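Local coordinates for protein putative ABC transporter subunit, substrate-binding component (PDB 4EVS) that binds 4-hydroxybenzoate and probably serves as the periplasmic substrate-binding component of an ABC transporter that takes up benzoate derivatives, at residues K161-E164 with A165-G168; I186-R189 with I190-S193; A288-G291 with A292-I295; Q363-W366 with G367-K370. One frame throughout, in Å; residues are numbered along the deposited sequence.

Contact 1: K161-E164 with A165-G168; sequences KTFE and AEGG
Phe163 lays one face of its ring over the backbone of Gly168, whose CA sits 3.8 Å from the ring centroid in a CH-pi contact. A chi1 of -174°, which puts CG opposite the backbone N, sets the ring beside the turn, where Gly168 comes back against its face. Having no side chain, Gly168 can come this close to the ring, at the CE2 side. The turn is a Schellman motif: Gly168 N reaches back to Phe163 O at 3.0 Å, and Gly167 N, at positive phi, bonds Glu164 O at 2.9 Å from well above the carbonyl plane. Just before it, Ala165 N and Glu166 N still make helical bonds, to Lys161 O and Thr162 O. A water donates to both Glu164 O and Gly168 O, and Glu164 CA points its hydrogen almost straight at Gly168 O, 3.5 Å away. The Glu166 side chain crosses that of Phe163 at about a right angle, its OE1 4.0 Å from Phe163 CD1, the carboxylate and ring planes 77° apart. Were Phe163 cut back to an alanine, Gly168 CA would probably lose the ring face it packs on and a gap would open beside the returning chain. The ring of Phe159, one turn earlier, also meets Phe163, while Thr162 gives its hydroxyl to Ala158 O. The contact closes helix 150-165 and leads into strand 169-176; Thr162 and Glu166 face helix 123-136, where they touch Lys132, and Lys135 NZ bonds Glu166 O.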
ATOM      1  N   LYS A 161      -8.854   7.333  17.555  1.00 20.72           N
ATOM      2  CA  LYS A 161      -9.292   6.395  18.596  1.00 22.39           C
ATOM      3  C   LYS A 161      -8.117   5.931  19.453  1.00 21.83           C
ATOM      4  O   LYS A 161      -8.190   5.898  20.689  1.00 21.50           O
ATOM      5  CB  LYS A 161     -10.009   5.179  18.000  1.00 23.87           C
ATOM      6  CG  LYS A 161     -10.346   4.119  19.040  1.00 29.46           C
ATOM      7  CD  LYS A 161     -11.355   3.064  18.566  1.00 37.01           C
ATOM      8  CE  LYS A 161     -12.121   2.493  19.776  1.00 40.00           C
ATOM      9  NZ  LYS A 161     -11.294   2.446  21.041  1.00 43.09           N
ATOM     10  N   THR A 162      -7.039   5.549  18.782  1.00 21.02           N
ATOM     11  CA  THR A 162      -5.934   4.929  19.462  1.00 21.23           C
ATOM     12  C   THR A 162      -5.167   5.960  20.307  1.00 20.52           C
ATOM     13  O   THR A 162      -4.841   5.707  21.472  1.00 20.95           O
ATOM     14  CB  THR A 162      -4.995   4.254  18.428  1.00 20.27           C
ATOM     15  OG1 THR A 162      -5.747   3.328  17.580  1.00 21.57           O
ATOM     16  CG2 THR A 162      -3.857   3.566  19.128  1.00 20.20           C
ATOM     17  N   PHE A 163      -4.889   7.125  19.721  1.00 20.30           N
ATOM     18  CA  PHE A 163      -4.080   8.144  20.363  1.00 20.09           C
ATOM     19  C   PHE A 163      -4.859   8.706  21.551  1.00 20.62           C
ATOM     20  O   PHE A 163      -4.285   8.936  22.629  1.00 20.12           O
ATOM     21  CB  PHE A 163      -3.645   9.216  19.349  1.00 21.51           C
ATOM     22  CG  PHE A 163      -2.686  10.234  19.896  1.00 19.68           C
ATOM     23  CD1 PHE A 163      -1.441   9.864  20.377  1.00 20.74           C
ATOM     24  CD2 PHE A 163      -3.054  11.565  19.992  1.00 20.60           C
ATOM     25  CE1 PHE A 163      -0.569  10.794  20.907  1.00 21.00           C
ATOM     26  CE2 PHE A 163      -2.158  12.502  20.496  1.00 21.16           C
ATOM     27  CZ  PHE A 163      -0.936  12.118  20.960  1.00 21.34           C
ATOM     28  N   GLU A 164      -6.160   8.925  21.377  1.00 21.14           N
ATOM     29  CA  GLU A 164      -6.970   9.489  22.467  1.00 21.58           C
ATOM     30  C   GLU A 164      -7.061   8.509  23.636  1.00 20.89           C
ATOM     31  O   GLU A 164      -7.032   8.896  24.819  1.00 21.54           O
ATOM     32  CB  GLU A 164      -8.337   9.936  21.938  1.00 21.40           C
ATOM     33  CG  GLU A 164      -8.209  11.220  21.061  1.00 26.00           C
ATOM     34  CD  GLU A 164      -9.515  11.640  20.357  1.00 28.39           C
ATOM     35  OE1 GLU A 164     -10.602  11.256  20.821  1.00 31.92           O
ATOM     36  OE2 GLU A 164      -9.448  12.342  19.305  1.00 31.93           O
ATOM     37  N   ALA A 165      -7.102   7.220  23.332  1.00 21.75           N
ATOM     38  CA  ALA A 165      -7.179   6.190  24.378  1.00 22.00           C
ATOM     39  C   ALA A 165      -5.916   6.130  25.217  1.00 23.20           C
ATOM     40  O   ALA A 165      -5.975   5.809  26.416  1.00 24.17           O
ATOM     41  CB  ALA A 165      -7.474   4.819  23.749  1.00 22.48           C
ATOM     42  N   GLU A 166      -4.795   6.507  24.616  1.00 23.55           N
ATOM     43  CA  GLU A 166      -3.519   6.575  25.302  1.00 24.27           C
ATOM     44  C   GLU A 166      -3.316   7.891  26.022  1.00 24.10           C
ATOM     45  O   GLU A 166      -2.248   8.114  26.620  1.00 25.92           O
ATOM     46  CB  GLU A 166      -2.393   6.422  24.291  1.00 25.54           C
ATOM     47  CG  GLU A 166      -2.433   5.115  23.585  1.00 28.79           C
ATOM     48  CD  GLU A 166      -1.503   5.076  22.436  1.00 32.38           C
ATOM     49  OE1 GLU A 166      -1.292   6.132  21.756  1.00 32.47           O
ATOM     50  OE2 GLU A 166      -0.980   3.967  22.217  1.00 35.85           O
ATOM     51  N   GLY A 167      -4.332   8.756  25.982  1.00 22.82           N
ATOM     52  CA  GLY A 167      -4.278  10.031  26.699  1.00 23.46           C
ATOM     53  C   GLY A 167      -3.856  11.253  25.906  1.00 23.35           C
ATOM     54  O   GLY A 167      -3.721  12.356  26.437  1.00 25.85           O
ATOM     55  N   GLY A 168      -3.579  11.061  24.624  1.00 22.14           N
ATOM     56  CA  GLY A 168      -3.207  12.166  23.780  1.00 22.28           C
ATOM     57  C   GLY A 168      -4.390  12.998  23.352  1.00 22.30           C
ATOM     58  O   GLY A 168      -5.538  12.539  23.399  1.00 23.31           O
TER
HETATM   59  O   HOH W   1      -7.321  11.841  25.347  1.00 37.92           O

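Contact 2: I186-R189 with I190-S193; sequences IMQR and IKDS. With SO4 (sulfate ion), chain H.
Ile190 meets two side chains from the preceding turn with the end of its longer branch: CD1 lies 4.0 Å from Ile186 CG1 and 4.2 Å from the selenium of Met187, present here as selenomethionine. CG1 of Ile190 is anti to the carbonyl carbon (chi1 -69°), which carries CD1 back along the helix toward both partners. On the solvent side, Gln188 bends at chi2 and brings NE2 to OD1 of Asp192 at 3.1 Å, a weak bond with the amide and carboxylate planes 65° apart. Arg189 holds a sulfate ion, probably from the crystallisation liquor, at the edge of its guanidinium. Arg189 NH1 donates to sulfate O4 at 2.9 Å and Arg189 NH2 to sulfate O1 at 2.8 Å, a two-pronged grip that keeps the sulfur in the guanidinium plane; Glu172 adds a long, weak ion pair at NE. Behind these run the i to i+4 backbone bonds, such as Lys191 N to Met187 O at 2.9 Å. Ser193 OG donates to a lone pair of Ile190 O at 2.7 Å and also bonds Ala195 N. Met187 packs on Phe211 and Tyr215 of helix 206-217, whereas Ile190 reaches Ala143 and Glu172 on neighbouring parallel strands. Joining strands 169-176 and 197-201, both parallel to 141-147, the helix is the connection of a beta-alpha-beta crossover, as in the alpha/beta lobes of periplasmic binding proteins.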
ATOM      1  N   ILE A 186      -2.765  24.746   4.732  1.00 23.10           N
ATOM      2  CA  ILE A 186      -2.893  23.746   5.794  1.00 22.97           C
ATOM      3  C   ILE A 186      -1.736  23.891   6.810  1.00 21.63           C
ATOM      4  O   ILE A 186      -1.926  23.709   8.006  1.00 20.21           O
ATOM      5  CB  ILE A 186      -2.995  22.271   5.257  1.00 24.96           C
ATOM      6  CG1 ILE A 186      -3.231  21.289   6.414  1.00 28.93           C
ATOM      7  CG2 ILE A 186      -1.803  21.877   4.584  1.00 26.85           C
ATOM      8  CD1 ILE A 186      -4.546  21.489   7.220  1.00 33.65           C
HETATM    9  N   MSE A 187      -0.532  24.203   6.339  1.00 21.49           N
HETATM   10  CA  MSE A 187       0.588  24.371   7.267  1.00 20.73           C
HETATM   11  C   MSE A 187       0.356  25.526   8.219  1.00 21.50           C
HETATM   12  O   MSE A 187       0.682  25.436   9.387  1.00 22.47           O
HETATM   13  CB  MSE A 187       1.908  24.553   6.535  1.00 20.29           C
HETATM   14  CG  MSE A 187       2.284  23.389   5.687  1.00 20.26           C
HETATM   15 SE   MSE A 187       2.191  21.608   6.575  0.65 21.43          SE
HETATM   16  CE  MSE A 187       1.872  20.545   5.039  1.00 22.37           C
ATOM     17  N   GLN A 188      -0.262  26.583   7.712  1.00 21.85           N
ATOM     18  CA  GLN A 188      -0.606  27.714   8.561  1.00 22.83           C
ATOM     19  C   GLN A 188      -1.644  27.292   9.609  1.00 22.34           C
ATOM     20  O   GLN A 188      -1.532  27.660  10.805  1.00 23.00           O
ATOM     21  CB  GLN A 188      -1.086  28.898   7.719  1.00 24.47           C
ATOM     22  CG  GLN A 188      -1.361  30.143   8.526  1.00 26.78           C
ATOM     23  CD  GLN A 188      -0.144  30.655   9.276  1.00 30.91           C
ATOM     24  OE1 GLN A 188       0.967  30.687   8.736  1.00 34.38           O
ATOM     25  NE2 GLN A 188      -0.341  31.042  10.534  1.00 33.68           N
ATOM     26  N   ARG A 189      -2.663  26.553   9.200  1.00 22.23           N
ATOM     27  CA  ARG A 189      -3.641  26.046  10.195  1.00 22.84           C
ATOM     28  C   ARG A 189      -2.982  25.146  11.265  1.00 22.65           C
ATOM     29  O   ARG A 189      -3.297  25.222  12.473  1.00 23.54           O
ATOM     30  CB  ARG A 189      -4.798  25.310   9.512  1.00 24.53           C
ATOM     31  CG  ARG A 189      -5.660  26.206   8.613  1.00 28.69           C
ATOM     32  CD  ARG A 189      -6.687  25.380   7.850  1.00 32.21           C
ATOM     33  NE  ARG A 189      -7.722  24.871   8.758  1.00 35.01           N
ATOM     34  CZ  ARG A 189      -8.715  24.059   8.384  1.00 37.53           C
ATOM     35  NH1 ARG A 189      -8.798  23.657   7.120  1.00 36.97           N
ATOM     36  NH2 ARG A 189      -9.609  23.630   9.274  1.00 39.57           N
ATOM     37  N   ILE A 190      -2.058  24.305  10.848  1.00 20.79           N
ATOM     38  CA  ILE A 190      -1.351  23.426  11.783  1.00 20.67           C
ATOM     39  C   ILE A 190      -0.512  24.235  12.753  1.00 22.17           C
ATOM     40  O   ILE A 190      -0.552  23.981  13.959  1.00 23.49           O
ATOM     41  CB  ILE A 190      -0.503  22.345  11.057  1.00 20.08           C
ATOM     42  CG1 ILE A 190      -1.432  21.345  10.373  1.00 20.34           C
ATOM     43  CG2 ILE A 190       0.409  21.595  12.057  1.00 21.50           C
ATOM     44  CD1 ILE A 190      -0.750  20.487   9.383  1.00 21.03           C
ATOM     45  N   LYS A 191       0.196  25.235  12.250  1.00 23.06           N
ATOM     46  CA  LYS A 191       0.972  26.124  13.121  1.00 25.12           C
ATOM     47  C   LYS A 191       0.049  26.752  14.164  1.00 25.68           C
ATOM     48  O   LYS A 191       0.328  26.725  15.378  1.00 26.45           O
ATOM     49  CB  LYS A 191       1.646  27.189  12.281  1.00 26.27           C
ATOM     50  CG  LYS A 191       2.628  28.022  13.037  1.00 30.77           C
ATOM     51  CD  LYS A 191       3.106  29.169  12.174  1.00 35.86           C
ATOM     52  CE  LYS A 191       3.905  30.190  13.018  1.00 38.60           C
ATOM     53  NZ  LYS A 191       4.373  31.353  12.184  1.00 41.65           N
ATOM     54  N   ASP A 192      -1.052  27.299  13.673  1.00 26.74           N
ATOM     55  CA  ASP A 192      -2.054  27.917  14.536  1.00 27.53           C
ATOM     56  C   ASP A 192      -2.637  27.007  15.601  1.00 26.81           C
ATOM     57  O   ASP A 192      -3.018  27.502  16.653  1.00 27.49           O
ATOM     58  CB  ASP A 192      -3.194  28.527  13.718  1.00 29.08           C
ATOM     59  CG  ASP A 192      -2.756  29.763  12.921  1.00 31.45           C
ATOM     60  OD1 ASP A 192      -1.655  30.280  13.212  1.00 35.64           O
ATOM     61  OD2 ASP A 192      -3.524  30.204  12.017  1.00 35.49           O
ATOM     62  N   SER A 193      -2.717  25.709  15.340  1.00 25.96           N
ATOM     63  CA  SER A 193      -3.323  24.760  16.276  1.00 25.58           C
ATOM     64  C   SER A 193      -2.536  24.497  17.561  1.00 25.63           C
ATOM     65  O   SER A 193      -3.087  23.933  18.516  1.00 26.83           O
ATOM     66  CB  SER A 193      -3.500  23.397  15.610  1.00 25.14           C
ATOM     67  OG  SER A 193      -2.268  22.660  15.489  1.00 24.63           O
TER
HETATM   68  S   SO4 H 407     -12.160  21.900   7.140  0.77 63.19           S
HETATM   69  O1  SO4 H 407     -12.090  22.773   8.299  0.77 63.99           O
HETATM   70  O2  SO4 H 407     -13.518  21.907   6.600  0.77 63.73           O
HETATM   71  O3  SO4 H 407     -11.818  20.529   7.521  0.77 63.54           O
HETATM   72  O4  SO4 H 407     -11.245  22.370   6.107  0.77 62.53           O

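Contact 3: A288-G291 with A292-I295; sequences AYDG and ARLI. With SO4 (sulfate ion), chain D.
Two successive turns of helix 283-302 bring Tyr289 and Arg293, four residues apart, to the same sulfate ion, which was probably picked up from the crystallisation liquor. Tyr289 OH donates to sulfate O1 at 2.7 Å, with that oxygen near the ring plane at its edge. Arg293 NH2 is placed 2.4 Å from sulfate O2, too short to be taken at face value, so the detail of this bond is doubtful. The guanidinium meets the ion edge-on with the sulfur in its plane, and His36 NE2 supplies a further bond from helix 19-36. Both side chains leave the helix with CG anti to the backbone N (chi1 -174° for Tyr289), and the arginine then bends at chi3 toward the anion. Asp290 OD1 and Arg293 NE are 4.3 Å apart, beyond a salt bridge; a water bridges them, its NE side short and uncertain in detail. Asp290 OD2 forms a salt bridge with Arg324 and accepts from Ser322 OG, while OD1 accepts from Trp320 NE1, which ties this buried part of helix 283-302 to strand 319-322 and the turn after it. In this binding-protein fold the helix also packs on helix 19-36: Trp32 meets Tyr289 edge-to-face, and Ala292 and Arg293 touch it as well. Regular helical bonds underlie the set, such as Ala292 N to Ala288 O at 2.8 Å.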
ATOM      1  N   ALA A 288       2.847  -6.862  -5.395  1.00 13.64           N
ATOM      2  CA  ALA A 288       2.696  -7.569  -6.675  1.00 14.06           C
ATOM      3  C   ALA A 288       3.407  -8.902  -6.683  1.00 13.60           C
ATOM      4  O   ALA A 288       2.877  -9.898  -7.217  1.00 14.11           O
ATOM      5  CB  ALA A 288       3.165  -6.678  -7.844  1.00 14.26           C
ATOM      6  N   TYR A 289       4.611  -8.946  -6.103  1.00 14.07           N
ATOM      7  CA  TYR A 289       5.345 -10.190  -6.012  1.00 15.17           C
ATOM      8  C   TYR A 289       4.565 -11.232  -5.231  1.00 14.65           C
ATOM      9  O   TYR A 289       4.389 -12.387  -5.698  1.00 15.60           O
ATOM     10  CB  TYR A 289       6.717  -9.921  -5.395  1.00 15.05           C
ATOM     11  CG  TYR A 289       7.689 -11.058  -5.343  1.00 15.39           C
ATOM     12  CD1 TYR A 289       8.516 -11.309  -6.404  1.00 16.55           C
ATOM     13  CD2 TYR A 289       7.807 -11.861  -4.247  1.00 16.68           C
ATOM     14  CE1 TYR A 289       9.452 -12.306  -6.366  1.00 17.25           C
ATOM     15  CE2 TYR A 289       8.758 -12.893  -4.188  1.00 17.99           C
ATOM     16  CZ  TYR A 289       9.554 -13.127  -5.282  1.00 17.74           C
ATOM     17  OH  TYR A 289      10.487 -14.136  -5.289  1.00 22.55           O
ATOM     18  N   ASP A 290       4.078 -10.864  -4.056  1.00 15.23           N
ATOM     19  CA  ASP A 290       3.282 -11.773  -3.255  1.00 16.07           C
ATOM     20  C   ASP A 290       1.914 -12.031  -3.877  1.00 14.90           C
ATOM     21  O   ASP A 290       1.377 -13.113  -3.731  1.00 16.28           O
ATOM     22  CB  ASP A 290       3.108 -11.202  -1.846  1.00 14.97           C
ATOM     23  CG  ASP A 290       4.391 -11.286  -1.008  1.00 15.27           C
ATOM     24  OD1 ASP A 290       5.001 -12.375  -1.004  1.00 17.57           O
ATOM     25  OD2 ASP A 290       4.776 -10.268  -0.373  1.00 17.49           O
ATOM     26  N   GLY A 291       1.369 -11.066  -4.609  1.00 15.85           N
ATOM     27  CA  GLY A 291       0.137 -11.297  -5.359  1.00 16.53           C
ATOM     28  C   GLY A 291       0.308 -12.353  -6.415  1.00 15.81           C
ATOM     29  O   GLY A 291      -0.568 -13.176  -6.580  1.00 16.38           O
ATOM     30  N   ALA A 292       1.413 -12.311  -7.168  1.00 15.94           N
ATOM     31  CA  ALA A 292       1.699 -13.321  -8.169  1.00 16.73           C
ATOM     32  C   ALA A 292       1.821 -14.705  -7.507  1.00 15.98           C
ATOM     33  O   ALA A 292       1.356 -15.720  -8.059  1.00 17.53           O
ATOM     34  CB  ALA A 292       2.990 -12.954  -8.938  1.00 17.34           C
ATOM     35  N   ARG A 293       2.450 -14.766  -6.340  1.00 15.98           N
ATOM     36  CA  ARG A 293       2.525 -16.031  -5.613  1.00 16.55           C
ATOM     37  C   ARG A 293       1.126 -16.605  -5.377  1.00 16.98           C
ATOM     38  O   ARG A 293       0.877 -17.787  -5.576  1.00 17.29           O
ATOM     39  CB  ARG A 293       3.202 -15.837  -4.246  1.00 17.00           C
ATOM     40  CG  ARG A 293       3.335 -17.093  -3.437  1.00 17.16           C
ATOM     41  CD  ARG A 293       3.888 -16.884  -2.023  1.00 22.97           C
ATOM     42  NE  ARG A 293       5.324 -16.543  -2.049  1.00 30.07           N
ATOM     43  CZ  ARG A 293       6.316 -17.426  -2.128  1.00 30.14           C
ATOM     44  NH1 ARG A 293       6.101 -18.768  -2.195  1.00 33.42           N
ATOM     45  NH2 ARG A 293       7.547 -16.968  -2.167  1.00 32.25           N
ATOM     46  N   LEU A 294       0.195 -15.766  -4.937  1.00 16.28           N
ATOM     47  CA  LEU A 294      -1.152 -16.242  -4.649  1.00 17.38           C
ATOM     48  C   LEU A 294      -1.896 -16.632  -5.933  1.00 17.38           C
ATOM     49  O   LEU A 294      -2.605 -17.647  -5.955  1.00 18.13           O
ATOM     50  CB  LEU A 294      -1.976 -15.250  -3.880  1.00 17.65           C
ATOM     51  CG  LEU A 294      -1.539 -14.934  -2.446  1.00 19.96           C
ATOM     52  CD1 LEU A 294      -2.583 -14.135  -1.663  1.00 21.65           C
ATOM     53  CD2 LEU A 294      -1.083 -16.103  -1.701  1.00 24.31           C
ATOM     54  N   ILE A 295      -1.694 -15.888  -7.027  1.00 16.55           N
ATOM     55  CA  ILE A 295      -2.315 -16.251  -8.301  1.00 17.18           C
ATOM     56  C   ILE A 295      -1.773 -17.593  -8.769  1.00 17.09           C
ATOM     57  O   ILE A 295      -2.536 -18.440  -9.205  1.00 17.61           O
ATOM     58  CB  ILE A 295      -2.070 -15.163  -9.366  1.00 17.24           C
ATOM     59  CG1 ILE A 295      -2.862 -13.916  -8.966  1.00 19.07           C
ATOM     60  CG2 ILE A 295      -2.505 -15.651 -10.791  1.00 19.84           C
ATOM     61  CD1 ILE A 295      -2.513 -12.643  -9.722  1.00 21.28           C
TER
HETATM   62  S   SO4 D 403      10.694 -17.189  -2.979  0.83 38.23           S
HETATM   63  O1  SO4 D 403       9.941 -16.372  -3.956  0.83 35.12           O
HETATM   64  O2  SO4 D 403       9.805 -17.856  -2.042  0.83 41.61           O
HETATM   65  O3  SO4 D 403      11.367 -18.233  -3.750  0.83 41.34           O
HETATM   66  O4  SO4 D 403      11.663 -16.462  -2.157  0.83 40.04           O
HETATM   67  O   HOH W   2       6.602 -14.411  -1.951  1.00 32.06           O

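Contact 4: Q363-W366 with G367-K370; sequences QPDW and GLVK
Asp365 accepts all three direct hydrogen bonds across this turn. Its OD1 accepts from Gly367 N at 3.0 Å, from above the carboxylate plane, while its carbonyl O takes Leu368 N at 3.0 Å and, nearly along the C=O axis, Val369 N at 3.2 Å. The chi1 of -178° turns the carboxylate of Asp365 away from its own N and toward the N-H of Gly367, as the N-cap of the short, weakly bonded helix 366-369. Ser107 and Thr122 also bond OD1, joining the cap to the surrounding loops. With an alanine replacing Asp365, Gly367 N is likely to lose its capping acceptor, and the hydroxyls of Ser107 and Thr122 the oxygen they share. A water links Trp366 O to Lys370 N at the other end of the turn.

The apolar contacts gather round Val369. Its CG2 comes within 3.7 Å of Trp366 CE3 and 3.9 Å of Pro364 CG. Pro364 CD lies over one face of the indole, near its rim, and Trp366 NE1 donates to Gln363 OE1 at 2.8 Å, helping to fix the ring's rotation, with OE1 in the plane of the indole and the donor above the amide plane. Beyond it, Phe124 and Val128 of helix 123-136 touch Trp366.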
ATOM      1  N   GLN A 363       0.209  -7.865  12.833  1.00 18.17           N
ATOM      2  CA  GLN A 363      -0.883  -6.919  12.788  1.00 16.48           C
ATOM      3  C   GLN A 363      -1.920  -7.374  11.770  1.00 16.32           C
ATOM      4  O   GLN A 363      -1.587  -7.572  10.605  1.00 16.96           O
ATOM      5  CB  GLN A 363      -0.353  -5.566  12.367  1.00 17.51           C
ATOM      6  CG  GLN A 363       0.727  -4.986  13.314  1.00 16.40           C
ATOM      7  CD  GLN A 363       0.246  -4.767  14.728  1.00 17.85           C
ATOM      8  OE1 GLN A 363      -0.538  -3.854  14.972  1.00 19.58           O
ATOM      9  NE2 GLN A 363       0.682  -5.615  15.665  1.00 19.64           N
ATOM     10  N   PRO A 364      -3.174  -7.514  12.167  1.00 16.23           N
ATOM     11  CA  PRO A 364      -4.272  -7.818  11.267  1.00 17.46           C
ATOM     12  C   PRO A 364      -4.849  -6.520  10.716  1.00 16.96           C
ATOM     13  O   PRO A 364      -4.328  -5.427  10.996  1.00 17.29           O
ATOM     14  CB  PRO A 364      -5.257  -8.517  12.189  1.00 17.89           C
ATOM     15  CG  PRO A 364      -5.124  -7.709  13.430  1.00 18.37           C
ATOM     16  CD  PRO A 364      -3.648  -7.392  13.541  1.00 16.88           C
ATOM     17  N   ASP A 365      -5.977  -6.619  10.021  1.00 16.25           N
ATOM     18  CA  ASP A 365      -6.715  -5.460   9.613  1.00 16.44           C
ATOM     19  C   ASP A 365      -7.507  -4.936  10.814  1.00 16.78           C
ATOM     20  O   ASP A 365      -8.633  -5.355  11.015  1.00 17.10           O
ATOM     21  CB  ASP A 365      -7.615  -5.703   8.422  1.00 17.50           C
ATOM     22  CG  ASP A 365      -8.346  -4.458   7.995  1.00 15.92           C
ATOM     23  OD1 ASP A 365      -8.062  -3.352   8.541  1.00 15.41           O
ATOM     24  OD2 ASP A 365      -9.242  -4.571   7.130  1.00 18.16           O
ATOM     25  N   TRP A 366      -6.933  -4.003  11.575  1.00 17.34           N
ATOM     26  CA  TRP A 366      -7.601  -3.454  12.780  1.00 17.64           C
ATOM     27  C   TRP A 366      -8.935  -2.725  12.464  1.00 17.63           C
ATOM     28  O   TRP A 366      -9.762  -2.444  13.354  1.00 19.30           O
ATOM     29  CB  TRP A 366      -6.678  -2.470  13.502  1.00 17.77           C
ATOM     30  CG  TRP A 366      -5.468  -3.086  14.103  1.00 17.67           C
ATOM     31  CD1 TRP A 366      -4.159  -2.784  13.817  1.00 18.73           C
ATOM     32  CD2 TRP A 366      -5.434  -4.101  15.093  1.00 20.27           C
ATOM     33  NE1 TRP A 366      -3.330  -3.534  14.584  1.00 20.58           N
ATOM     34  CE2 TRP A 366      -4.079  -4.347  15.386  1.00 20.31           C
ATOM     35  CE3 TRP A 366      -6.426  -4.801  15.810  1.00 22.79           C
ATOM     36  CZ2 TRP A 366      -3.675  -5.315  16.322  1.00 22.57           C
ATOM     37  CZ3 TRP A 366      -6.025  -5.751  16.736  1.00 23.79           C
ATOM     38  CH2 TRP A 366      -4.651  -5.999  16.976  1.00 23.32           C
ATOM     39  N   GLY A 367      -9.146  -2.390  11.193  1.00 17.19           N
ATOM     40  CA  GLY A 367     -10.398  -1.779  10.748  1.00 17.67           C
ATOM     41  C   GLY A 367     -11.583  -2.693  10.657  1.00 18.31           C
ATOM     42  O   GLY A 367     -12.697  -2.207  10.512  1.00 19.98           O
ATOM     43  N   LEU A 368     -11.345  -4.007  10.707  1.00 18.24           N
ATOM     44  CA  LEU A 368     -12.420  -5.011  10.641  1.00 18.84           C
ATOM     45  C   LEU A 368     -12.460  -5.910  11.876  1.00 19.83           C
ATOM     46  O   LEU A 368     -13.539  -6.370  12.261  1.00 21.75           O
ATOM     47  CB  LEU A 368     -12.260  -5.893   9.389  1.00 18.86           C
ATOM     48  CG  LEU A 368     -12.443  -5.216   8.021  1.00 17.44           C
ATOM     49  CD1 LEU A 368     -12.368  -6.256   6.903  1.00 18.20           C
ATOM     50  CD2 LEU A 368     -13.766  -4.413   7.897  1.00 21.97           C
ATOM     51  N   VAL A 369     -11.303  -6.254  12.466  1.00 21.24           N
ATOM     52  CA  VAL A 369     -11.300  -7.363  13.446  1.00 21.77           C
ATOM     53  C   VAL A 369     -11.960  -7.037  14.801  1.00 24.36           C
ATOM     54  O   VAL A 369     -12.294  -7.962  15.544  1.00 25.23           O
ATOM     55  CB  VAL A 369      -9.881  -8.034  13.627  1.00 21.59           C
ATOM     56  CG1 VAL A 369      -9.354  -8.560  12.269  1.00 21.54           C
ATOM     57  CG2 VAL A 369      -8.904  -7.067  14.270  1.00 22.69           C
ATOM     58  N   LYS A 370     -12.161  -5.759  15.109  0.51 26.17           N
ATOM     59  CA  LYS A 370     -12.843  -5.371  16.362  0.51 27.91           C
ATOM     60  C   LYS A 370     -14.313  -5.023  16.173  0.51 29.98           C
ATOM     61  O   LYS A 370     -15.057  -4.866  17.161  0.51 30.75           O
ATOM     62  CB  LYS A 370     -12.131  -4.185  17.022  0.51 27.76           C
ATOM     63  CG  LYS A 370     -10.744  -4.521  17.532  0.51 27.60           C
ATOM     64  CD  LYS A 370     -10.216  -3.462  18.483  0.51 29.62           C
ATOM     65  CE  LYS A 370      -8.766  -3.737  18.875  0.51 29.53           C
ATOM     66  NZ  LYS A 370      -8.223  -2.658  19.765  0.51 30.54           N
TER
HETATM   67  O   HOH W   3     -12.286  -3.203  13.775  1.00 25.57           O

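How the contacts relate
The four contacts follow one another along the chain without interleaving, and none touches another. Contacts 1 and 2 belong to one lobe: helix 150-165 leads into strand 169-176, which in turn leads to helix 184-193, and their centres are about 21 Å apart. Contact 3 lies across the chain's centre on helix 283-302, with its centre about 42 Å from that of contact 2. Contact 4 follows the last strand, 351-363, and comes within about 6 Å of contact 1 by nearest atoms; helix 123-136 touches side chains of both. The set thus spans a two-lobed binding protein whose 4-hydroxybenzoate lies about 12 Å from the side chain of Asp365 in contact 4.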